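PDB 3MYV: SusD superfamily protein from Bacteroides vulgatus, which probably binds polysaccharide at the bacterial outer membrane, as a SusD-like partner in glycan uptake. Local coordinates for residues R193-R198 / V330-S335; T59-N64 / G413-S418; L432-D437 / E446-Y451. All blocks are in the same frame, centred on the assembly; numbering follows the deposited sequence.

Contact 1 (R193-R198 / V330-S335); sequences RALLAR and VVLRLS. With EDO (1,2-ethanediol), chain E; EDO (1,2-ethanediol), chain I.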
loop_
_atom_site.group_PDB
_atom_site.type_symbol
_atom_site.label_atom_id
_atom_site.label_comp_id
_atom_site.label_asym_id
_atom_site.label_seq_id
_atom_site.Cartn_x
_atom_site.Cartn_y
_atom_site.Cartn_z
ATOM N N ARG A 193 -3.455 -13.802 -0.047
ATOM C CA ARG A 193 -3.044 -14.181 -1.405
ATOM C C ARG A 193 -2.882 -12.944 -2.300
ATOM O O ARG A 193 -1.958 -12.883 -3.096
ATOM C CB ARG A 193 -4.048 -15.167 -2.040
ATOM C CG ARG A 193 -4.164 -16.506 -1.274
ATOM C CD ARG A 193 -5.371 -17.295 -1.751
ATOM N NE ARG A 193 -5.188 -17.801 -3.105
ATOM C CZ ARG A 193 -6.170 -18.171 -3.913
ATOM N NH1 ARG A 193 -7.457 -18.016 -3.559
ATOM N NH2 ARG A 193 -5.871 -18.677 -5.092
ATOM N N ALA A 194 -3.755 -11.947 -2.150
ATOM C CA ALA A 194 -3.619 -10.724 -2.932
ATOM C C ALA A 194 -2.273 -10.045 -2.600
ATOM O O ALA A 194 -1.544 -9.609 -3.499
ATOM C CB ALA A 194 -4.822 -9.773 -2.691
ATOM N N LEU A 195 -1.941 -9.974 -1.306
ATOM C CA LEU A 195 -0.698 -9.347 -0.870
ATOM C C LEU A 195 0.523 -10.123 -1.421
ATOM O O LEU A 195 1.493 -9.521 -1.905
ATOM C CB LEU A 195 -0.653 -9.262 0.670
ATOM C CG LEU A 195 0.590 -8.669 1.325
ATOM C CD1 LEU A 195 0.907 -7.279 0.809
ATOM C CD2 LEU A 195 0.480 -8.661 2.863
ATOM N N LEU A 196 0.451 -11.446 -1.340
ATOM C CA LEU A 196 1.511 -12.334 -1.856
ATOM C C LEU A 196 1.725 -12.144 -3.363
ATOM O O LEU A 196 2.865 -12.169 -3.836
ATOM C CB LEU A 196 1.170 -13.798 -1.547
ATOM C CG LEU A 196 2.208 -14.858 -1.944
ATOM C CD1 LEU A 196 3.569 -14.500 -1.345
ATOM C CD2 LEU A 196 1.792 -16.275 -1.560
ATOM N N ALA A 197 0.630 -11.984 -4.133
ATOM C CA ALA A 197 0.778 -11.729 -5.576
ATOM C C ALA A 197 1.528 -10.415 -5.781
ATOM O O ALA A 197 2.404 -10.345 -6.647
ATOM C CB ALA A 197 -0.560 -11.701 -6.288
ATOM N N ARG A 198 1.188 -9.385 -4.996
ATOM C CA ARG A 198 1.918 -8.100 -5.078
ATOM C C ARG A 198 3.391 -8.299 -4.773
ATOM O O ARG A 198 4.268 -7.779 -5.489
ATOM C CB ARG A 198 1.292 -7.060 -4.135
ATOM C CG ARG A 198 1.968 -5.708 -4.090
ATOM C CD ARG A 198 1.639 -4.985 -2.805
ATOM N NE ARG A 198 0.253 -4.501 -2.797
ATOM C CZ ARG A 198 -0.303 -3.854 -1.782
ATOM N NH1 ARG A 198 0.392 -3.630 -0.667
ATOM N NH2 ARG A 198 -1.562 -3.444 -1.868
ATOM N N VAL A 330 -8.560 1.625 2.042
ATOM C CA VAL A 330 -8.354 0.363 1.334
ATOM C C VAL A 330 -6.879 0.031 1.282
ATOM O O VAL A 330 -6.074 0.890 0.933
ATOM C CB VAL A 330 -8.817 0.453 -0.122
ATOM C CG1 VAL A 330 -8.367 -0.802 -0.905
ATOM C CG2 VAL A 330 -10.291 0.614 -0.183
ATOM N N VAL A 331 -6.527 -1.222 1.589
ATOM C CA VAL A 331 -5.156 -1.707 1.530
ATOM C C VAL A 331 -4.967 -2.744 0.404
ATOM O O VAL A 331 -3.968 -2.712 -0.303
ATOM C CB VAL A 331 -4.762 -2.297 2.900
ATOM C CG1 VAL A 331 -3.317 -2.875 2.900
ATOM C CG2 VAL A 331 -4.875 -1.237 4.028
ATOM N N LEU A 332 -5.923 -3.660 0.259
ATOM C CA LEU A 332 -5.915 -4.681 -0.783
ATOM C C LEU A 332 -7.308 -4.822 -1.371
ATOM O O LEU A 332 -8.257 -5.194 -0.670
ATOM C CB LEU A 332 -5.452 -6.020 -0.191
ATOM C CG LEU A 332 -4.047 -6.098 0.396
ATOM C CD1 LEU A 332 -3.979 -7.222 1.479
ATOM C CD2 LEU A 332 -3.024 -6.324 -0.724
ATOM N N ARG A 333 -7.428 -4.518 -2.661
ATOM C CA ARG A 333 -8.686 -4.706 -3.375
ATOM C C ARG A 333 -8.507 -5.405 -4.707
ATOM O O ARG A 333 -7.406 -5.465 -5.276
ATOM C CB ARG A 333 -9.452 -3.393 -3.544
ATOM C CG ARG A 333 -8.844 -2.374 -4.509
ATOM C CD ARG A 333 -9.738 -1.148 -4.594
ATOM N NE ARG A 333 -9.110 -0.084 -5.400
ATOM C CZ ARG A 333 -9.497 0.265 -6.621
ATOM N NH1 ARG A 333 -10.503 -0.366 -7.229
ATOM N NH2 ARG A 333 -8.874 1.252 -7.253
ATOM N N LEU A 334 -9.605 -5.955 -5.193
ATOM C CA LEU A 334 -9.605 -6.791 -6.414
ATOM C C LEU A 334 -8.994 -6.149 -7.674
ATOM O O LEU A 334 -8.296 -6.812 -8.407
ATOM C CB LEU A 334 -11.040 -7.294 -6.693
ATOM C CG LEU A 334 -11.256 -8.344 -7.794
ATOM C CD1 LEU A 334 -10.374 -9.598 -7.558
ATOM C CD2 LEU A 334 -12.747 -8.736 -7.929
ATOM N N SER A 335 -9.285 -4.883 -7.960
ATOM C CA SER A 335 -8.709 -4.228 -9.143
ATOM C C SER A 335 -7.175 -4.324 -9.170
ATOM O O SER A 335 -6.583 -4.518 -10.227
ATOM C CB SER A 335 -9.158 -2.772 -9.251
ATOM O OG SER A 335 -10.562 -2.637 -9.501
HETATM C C1 EDO E . -6.644 4.597 0.496
HETATM O O1 EDO E . -6.185 3.397 -0.160
HETATM C C2 EDO E . -8.017 4.987 -0.022
HETATM O O2 EDO E . -9.015 4.103 0.509
HETATM C C1 EDO I . -0.760 0.694 0.360
HETATM O O1 EDO I . 0.073 0.962 -0.760
HETATM C C2 EDO I . -1.167 -0.783 0.392
HETATM O O2 EDO I . -0.141 -1.625 1.019
#
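R198 of helix 189-202 and L332 of strand 329-333 carry most of this buried contact, a worked example of one arginine meeting polar and apolar neighbours at once. The hydrogen bonds come first. NH2 of R198 donates to the backbone carbonyl V331 O at 3.0 Å; the oxygen lies near the guanidinium plane, but an N-H...O angle of 136° leaves the bond bent. NH1 of R198 donates to O2 of a 1,2-ethanediol at 2.7 Å, a molecule probably left from the crystallisation liquor. NE forms a salt bridge with E336, on helix 334-348. A bend at chi3 (-73°) turns NE off the line of an otherwise extended chain. The V331 carbonyl and E336 together limit the rotation of the flat group.

The apolar part centres on the two methyls of L332. CD2 lies over one face of the guanidinium, offset toward the rim and 3.4 Å from NH2 of R198. The same methyl packs 3.8 Å from L195 CA and 4.4 Å from A194 CB, whereas CD1 of L332 meets L195 CB at 4.0 Å. An alanine in place of R198 would probably leave V331 O and E336 without their guanidinium partner and open a gap beside L332 CD2.

On the strand side, V331 and L332 both face F250 of the antiparallel strand 248-252, which makes them a classic beta bulge. The bulge docks on helix 189-202 in the largely helical interior, consistent with the TPR-related helical scaffold of SusD-like proteins.

Contact 2 (T59-N64 / G413-S418); sequences TCYMFN and GYHLPS
Y61 and H415 meet through a hydrogen bond at the tight end of this contact, Y61 OH lying 2.7 Å from H415 ND1. The two rings are almost coplanar, their planes 2° apart, and they approach rim to rim with neither over the face of the other. The phenol oxygen is gripped a second time by the backbone, for L416 N donates to Y61 OH at 3.0 Å with an N-H...O angle of 151°. Two bonds from adjacent residues thus hold one hydroxyl. L416 CG approaches Y61 CE2 obliquely at 3.7 Å, which adds an apolar neighbour to the polar pair at the hydroxyl. With chi1 at 172°, CG of Y61 stands anti to the backbone N, on the loop side. The backbone carbonyl Y61 O accepts a bond from R410, whose side chain also touches H415.

The other side is looser and more open to solvent. M62, present as selenomethionine, bends at chi2 and chi3, and its CE ends 3.5 Å from P417 O and 4.0 Å from S418 CB. These are van der Waals contacts alone, against two exposed residues of the loop.

The helical partner ends in a Schellman motif: F63, with positive phi, is the C-prime residue, N64 N bonds to T59 O at 2.9 Å and F63 N to C60 O at 3.1 Å. At that helix end Y61, the last residue of helix 56-61, bonds through its hydroxyl to the loop between strands 408-409 and 422-423.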
loop_
_atom_site.group_PDB
_atom_site.type_symbol
_atom_site.label_atom_id
_atom_site.label_comp_id
_atom_site.label_asym_id
_atom_site.label_seq_id
_atom_site.Cartn_x
_atom_site.Cartn_y
_atom_site.Cartn_z
ATOM N N THR A 59 6.219 16.985 3.507
ATOM C CA THR A 59 7.567 16.468 3.701
ATOM C C THR A 59 7.786 15.254 2.789
ATOM O O THR A 59 8.829 15.144 2.195
ATOM C CB THR A 59 7.847 16.155 5.183
ATOM O OG1 THR A 59 6.930 15.159 5.674
ATOM C CG2 THR A 59 7.741 17.477 6.048
ATOM N N CYS A 60 6.782 14.386 2.620
ATOM C CA CYS A 60 6.927 13.304 1.610
ATOM C C CYS A 60 7.102 13.858 0.187
ATOM O O CYS A 60 8.014 13.460 -0.553
ATOM C CB CYS A 60 5.753 12.321 1.668
ATOM S SG CYS A 60 5.767 11.269 3.153
ATOM N N TYR A 61 6.244 14.788 -0.198
ATOM C CA TYR A 61 6.333 15.385 -1.536
ATOM C C TYR A 61 7.693 16.023 -1.787
ATOM O O TYR A 61 8.277 15.886 -2.867
ATOM C CB TYR A 61 5.225 16.422 -1.659
ATOM C CG TYR A 61 5.260 17.276 -2.886
ATOM C CD1 TYR A 61 4.897 16.754 -4.118
ATOM C CD2 TYR A 61 5.532 18.632 -2.800
ATOM C CE1 TYR A 61 4.891 17.572 -5.272
ATOM C CE2 TYR A 61 5.517 19.450 -3.924
ATOM C CZ TYR A 61 5.189 18.915 -5.154
ATOM O OH TYR A 61 5.195 19.730 -6.248
HETATM N N MSE A 62 8.186 16.729 -0.774
HETATM C CA MSE A 62 9.452 17.455 -0.870
HETATM C C MSE A 62 10.671 16.585 -0.527
HETATM O O MSE A 62 11.797 17.090 -0.486
HETATM C CB MSE A 62 9.398 18.673 0.049
HETATM C CG MSE A 62 8.331 19.699 -0.325
HETATM SE SE MSE A 62 8.569 20.486 -2.067
HETATM C CE MSE A 62 10.237 21.510 -1.801
ATOM N N PHE A 63 10.472 15.283 -0.304
ATOM C CA PHE A 63 11.566 14.394 0.178
ATOM C C PHE A 63 12.386 15.050 1.303
ATOM O O PHE A 63 13.595 14.913 1.368
ATOM C CB PHE A 63 12.468 13.902 -0.967
ATOM C CG PHE A 63 11.768 12.939 -1.909
ATOM C CD1 PHE A 63 10.754 13.388 -2.760
ATOM C CD2 PHE A 63 12.110 11.580 -1.931
ATOM C CE1 PHE A 63 10.061 12.484 -3.621
ATOM C CE2 PHE A 63 11.451 10.665 -2.801
ATOM C CZ PHE A 63 10.419 11.117 -3.639
ATOM N N ASN A 64 11.680 15.723 2.213
ATOM C CA ASN A 64 12.304 16.422 3.332
ATOM C C ASN A 64 12.347 15.459 4.521
ATOM O O ASN A 64 11.422 15.425 5.329
ATOM C CB ASN A 64 11.498 17.684 3.681
ATOM C CG ASN A 64 12.039 18.404 4.892
ATOM O OD1 ASN A 64 13.114 18.080 5.376
ATOM N ND2 ASN A 64 11.276 19.354 5.415
ATOM N N GLY A 413 3.029 22.328 -14.403
ATOM C CA GLY A 413 1.704 22.329 -13.814
ATOM C C GLY A 413 1.592 23.342 -12.699
ATOM O O GLY A 413 1.952 24.505 -12.854
ATOM N N TYR A 414 1.116 22.887 -11.549
ATOM C CA TYR A 414 1.101 23.695 -10.353
ATOM C C TYR A 414 1.936 23.054 -9.231
ATOM O O TYR A 414 1.663 23.218 -8.040
ATOM C CB TYR A 414 -0.342 23.985 -9.921
ATOM C CG TYR A 414 -1.346 22.843 -9.909
ATOM C CD1 TYR A 414 -1.443 21.975 -8.815
ATOM C CD2 TYR A 414 -2.265 22.681 -10.954
ATOM C CE1 TYR A 414 -2.381 20.953 -8.785
ATOM C CE2 TYR A 414 -3.218 21.681 -10.931
ATOM C CZ TYR A 414 -3.277 20.806 -9.838
ATOM O OH TYR A 414 -4.232 19.819 -9.820
ATOM N N HIS A 415 2.995 22.365 -9.622
ATOM C CA HIS A 415 3.973 21.884 -8.656
ATOM C C HIS A 415 4.559 23.033 -7.842
ATOM O O HIS A 415 4.691 24.168 -8.328
ATOM C CB HIS A 415 5.085 21.095 -9.344
ATOM C CG HIS A 415 4.710 19.677 -9.667
ATOM N ND1 HIS A 415 4.698 18.678 -8.714
ATOM C CD2 HIS A 415 4.358 19.089 -10.833
ATOM C CE1 HIS A 415 4.338 17.542 -9.284
ATOM N NE2 HIS A 415 4.107 17.768 -10.564
ATOM N N LEU A 416 4.919 22.731 -6.603
ATOM C CA LEU A 416 5.532 23.722 -5.731
ATOM C C LEU A 416 6.977 24.021 -6.096
ATOM O O LEU A 416 7.668 23.183 -6.690
ATOM C CB LEU A 416 5.494 23.247 -4.284
ATOM C CG LEU A 416 4.137 22.850 -3.686
ATOM C CD1 LEU A 416 4.294 22.568 -2.196
ATOM C CD2 LEU A 416 3.110 23.948 -3.930
ATOM N N PRO A 417 7.456 25.212 -5.713
ATOM C CA PRO A 417 8.871 25.504 -5.982
ATOM C C PRO A 417 9.797 24.485 -5.311
ATOM O O PRO A 417 9.496 23.975 -4.244
ATOM C CB PRO A 417 9.084 26.898 -5.357
ATOM C CG PRO A 417 7.724 27.507 -5.269
ATOM C CD PRO A 417 6.754 26.343 -5.086
ATOM N N SER A 418 10.919 24.210 -5.947
ATOM C CA SER A 418 11.948 23.351 -5.406
ATOM C C SER A 418 11.587 21.885 -5.277
ATOM O O SER A 418 12.366 21.132 -4.708
ATOM C CB SER A 418 12.450 23.891 -4.067
ATOM O OG SER A 418 13.005 25.175 -4.254
#

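Contact 3 (L432-D437 / E446-Y451); sequences LPIPED and EQNPGY
CG of Q447 stands anti to the backbone N (chi1 -179°) and a bend at chi2 (53°) turns CD back, and in this shape the side-chain amide lies against the backbone of I434. The fit is two-sided. Q447 OE1 accepts from I434 N at 2.8 Å, on a lone pair in the carbonyl plane, and Q447 NE2 donates to I434 O, also at 2.8 Å and nearly straight at 170°. One primary amide thereby pairs with both backbone polar groups of a single residue. OE1 of Q447 takes a further bond from N448 N, whose N-H comes in tilted from the carbonyl plane.

N448 extends the polar seam: its ND2 donates to L432 O at 2.8 Å, within the plane of its own amide. The same ND2 also bonds F128 O, while OD1 is held by R157.

The Y451 ring adds the apolar part. P433 CB sits over the centre of the Y451 ring, 3.5 Å from the centroid, in a CH-pi contact, and P433 CD reaches 3.5 Å from Y451 CZ. The hydroxyl of Y451 bonds V431 O, which helps to keep the ring beside the proline.

Between two segments that form no strand pair, side-chain amides thus supply the hydrogen bonds that a neighbouring strand would give; buried backbone groups are satisfied, and the two irregular segments flanking helix 438-441 are tied together by side chains.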
loop_
_atom_site.group_PDB
_atom_site.type_symbol
_atom_site.label_atom_id
_atom_site.label_comp_id
_atom_site.label_asym_id
_atom_site.label_seq_id
_atom_site.Cartn_x
_atom_site.Cartn_y
_atom_site.Cartn_z
ATOM N N LEU A 432 13.930 6.218 3.018
ATOM C CA LEU A 432 14.011 7.020 4.245
ATOM C C LEU A 432 15.304 6.750 4.977
ATOM O O LEU A 432 15.913 5.671 4.809
ATOM C CB LEU A 432 12.856 6.694 5.183
ATOM C CG LEU A 432 11.474 7.163 4.754
ATOM C CD1 LEU A 432 10.445 6.499 5.635
ATOM C CD2 LEU A 432 11.299 8.703 4.758
ATOM N N PRO A 433 15.764 7.731 5.779
ATOM C CA PRO A 433 16.934 7.431 6.594
ATOM C C PRO A 433 16.585 6.576 7.829
ATOM O O PRO A 433 15.449 6.604 8.334
ATOM C CB PRO A 433 17.415 8.810 7.010
ATOM C CG PRO A 433 16.116 9.588 7.170
ATOM C CD PRO A 433 15.243 9.085 6.044
ATOM N N ILE A 434 17.567 5.806 8.280
ATOM C CA ILE A 434 17.504 5.109 9.551
ATOM C C ILE A 434 17.448 6.184 10.662
ATOM O O ILE A 434 18.272 7.116 10.648
ATOM C CB ILE A 434 18.749 4.174 9.749
ATOM C CG1 ILE A 434 18.918 3.159 8.595
ATOM C CG2 ILE A 434 18.666 3.461 11.116
ATOM C CD1 ILE A 434 17.747 2.223 8.353
ATOM N N PRO A 435 16.490 6.082 11.596
ATOM C CA PRO A 435 16.400 7.071 12.682
ATOM C C PRO A 435 17.674 7.128 13.506
ATOM O O PRO A 435 18.241 6.083 13.858
ATOM C CB PRO A 435 15.237 6.568 13.546
ATOM C CG PRO A 435 14.436 5.708 12.617
ATOM C CD PRO A 435 15.381 5.110 11.652
ATOM N N GLU A 436 18.086 8.340 13.837
ATOM C CA GLU A 436 19.346 8.589 14.530
ATOM C C GLU A 436 19.449 7.764 15.831
ATOM O O GLU A 436 20.522 7.237 16.162
ATOM C CB GLU A 436 19.474 10.079 14.832
ATOM C CG GLU A 436 20.753 10.485 15.550
ATOM C CD GLU A 436 20.843 11.990 15.801
ATOM O OE1 GLU A 436 20.103 12.511 16.669
ATOM O OE2 GLU A 436 21.678 12.644 15.148
ATOM N N ASP A 437 18.332 7.624 16.546
ATOM C CA ASP A 437 18.384 6.921 17.830
ATOM C C ASP A 437 18.718 5.442 17.757
ATOM O O ASP A 437 19.121 4.862 18.774
ATOM C CB ASP A 437 17.153 7.186 18.709
ATOM C CG ASP A 437 15.885 6.639 18.147
ATOM O OD1 ASP A 437 15.867 6.118 17.005
ATOM O OD2 ASP A 437 14.872 6.757 18.876
ATOM N N GLU A 446 24.849 0.810 9.571
ATOM C CA GLU A 446 24.994 1.747 8.464
ATOM C C GLU A 446 23.761 2.603 8.275
ATOM O O GLU A 446 22.653 2.115 8.352
ATOM C CB GLU A 446 25.280 0.995 7.180
ATOM C CG GLU A 446 26.517 0.152 7.317
ATOM C CD GLU A 446 27.299 0.057 6.052
ATOM O OE1 GLU A 446 27.892 1.081 5.663
ATOM O OE2 GLU A 446 27.336 -1.043 5.464
ATOM N N GLN A 447 23.981 3.885 8.007
ATOM C CA GLN A 447 22.933 4.796 7.572
ATOM C C GLN A 447 22.778 4.586 6.068
ATOM O O GLN A 447 23.722 4.141 5.390
ATOM C CB GLN A 447 23.302 6.238 7.906
ATOM C CG GLN A 447 22.279 7.311 7.523
ATOM C CD GLN A 447 20.908 7.040 8.038
ATOM O OE1 GLN A 447 20.103 6.377 7.366
ATOM N NE2 GLN A 447 20.621 7.521 9.262
ATOM N N ASN A 448 21.594 4.846 5.546
ATOM C CA ASN A 448 21.414 4.810 4.098
ATOM C C ASN A 448 22.332 5.838 3.434
ATOM O O ASN A 448 22.574 6.909 3.983
ATOM C CB ASN A 448 19.938 5.006 3.710
ATOM C CG ASN A 448 19.159 3.712 3.798
ATOM O OD1 ASN A 448 19.722 2.640 3.561
ATOM N ND2 ASN A 448 17.867 3.784 4.154
ATOM N N PRO A 449 22.875 5.486 2.266
ATOM C CA PRO A 449 23.882 6.322 1.599
ATOM C C PRO A 449 23.332 7.723 1.341
ATOM O O PRO A 449 22.138 7.878 1.104
ATOM C CB PRO A 449 24.135 5.598 0.261
ATOM C CG PRO A 449 23.196 4.541 0.157
ATOM C CD PRO A 449 22.551 4.270 1.499
ATOM N N GLY A 450 24.186 8.734 1.455
ATOM C CA GLY A 450 23.788 10.108 1.165
ATOM C C GLY A 450 23.332 10.881 2.382
ATOM O O GLY A 450 23.554 12.087 2.476
ATOM N N TYR A 451 22.687 10.204 3.324
ATOM C CA TYR A 451 22.189 10.866 4.508
ATOM C C TYR A 451 23.355 11.165 5.455
ATOM O O TYR A 451 24.346 10.450 5.424
ATOM C CB TYR A 451 21.138 9.989 5.202
ATOM C CG TYR A 451 19.783 9.980 4.532
ATOM C CD1 TYR A 451 18.939 11.069 4.633
ATOM C CD2 TYR A 451 19.348 8.879 3.794
ATOM C CE1 TYR A 451 17.680 11.070 4.036
ATOM C CE2 TYR A 451 18.094 8.862 3.204
ATOM C CZ TYR A 451 17.266 9.964 3.333
ATOM O OH TYR A 451 16.028 9.977 2.746
#

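Overall arrangement
The three contacts illustrate how one chain is tied together over long and short sequence separations, at different depths. The centre of contact 1, between helix 189-202 and strand 329-333, lies about 9 Å from the centre of the chain, those of contacts 2 and 3 about 21 and 23 Å, in loop-rich regions. Along the chain contact 1 is nested inside the long loop closed by contact 2, and contact 3 follows both. Centres of contacts 1 and 2 are about 29 Å apart, those of 1 and 3 about 30 Å; contacts 2 and 3 come within about 6 Å at their nearest atoms without touching. Contact 2 thus ties an early helix to the C-terminal region, and contact 3 organises that region locally.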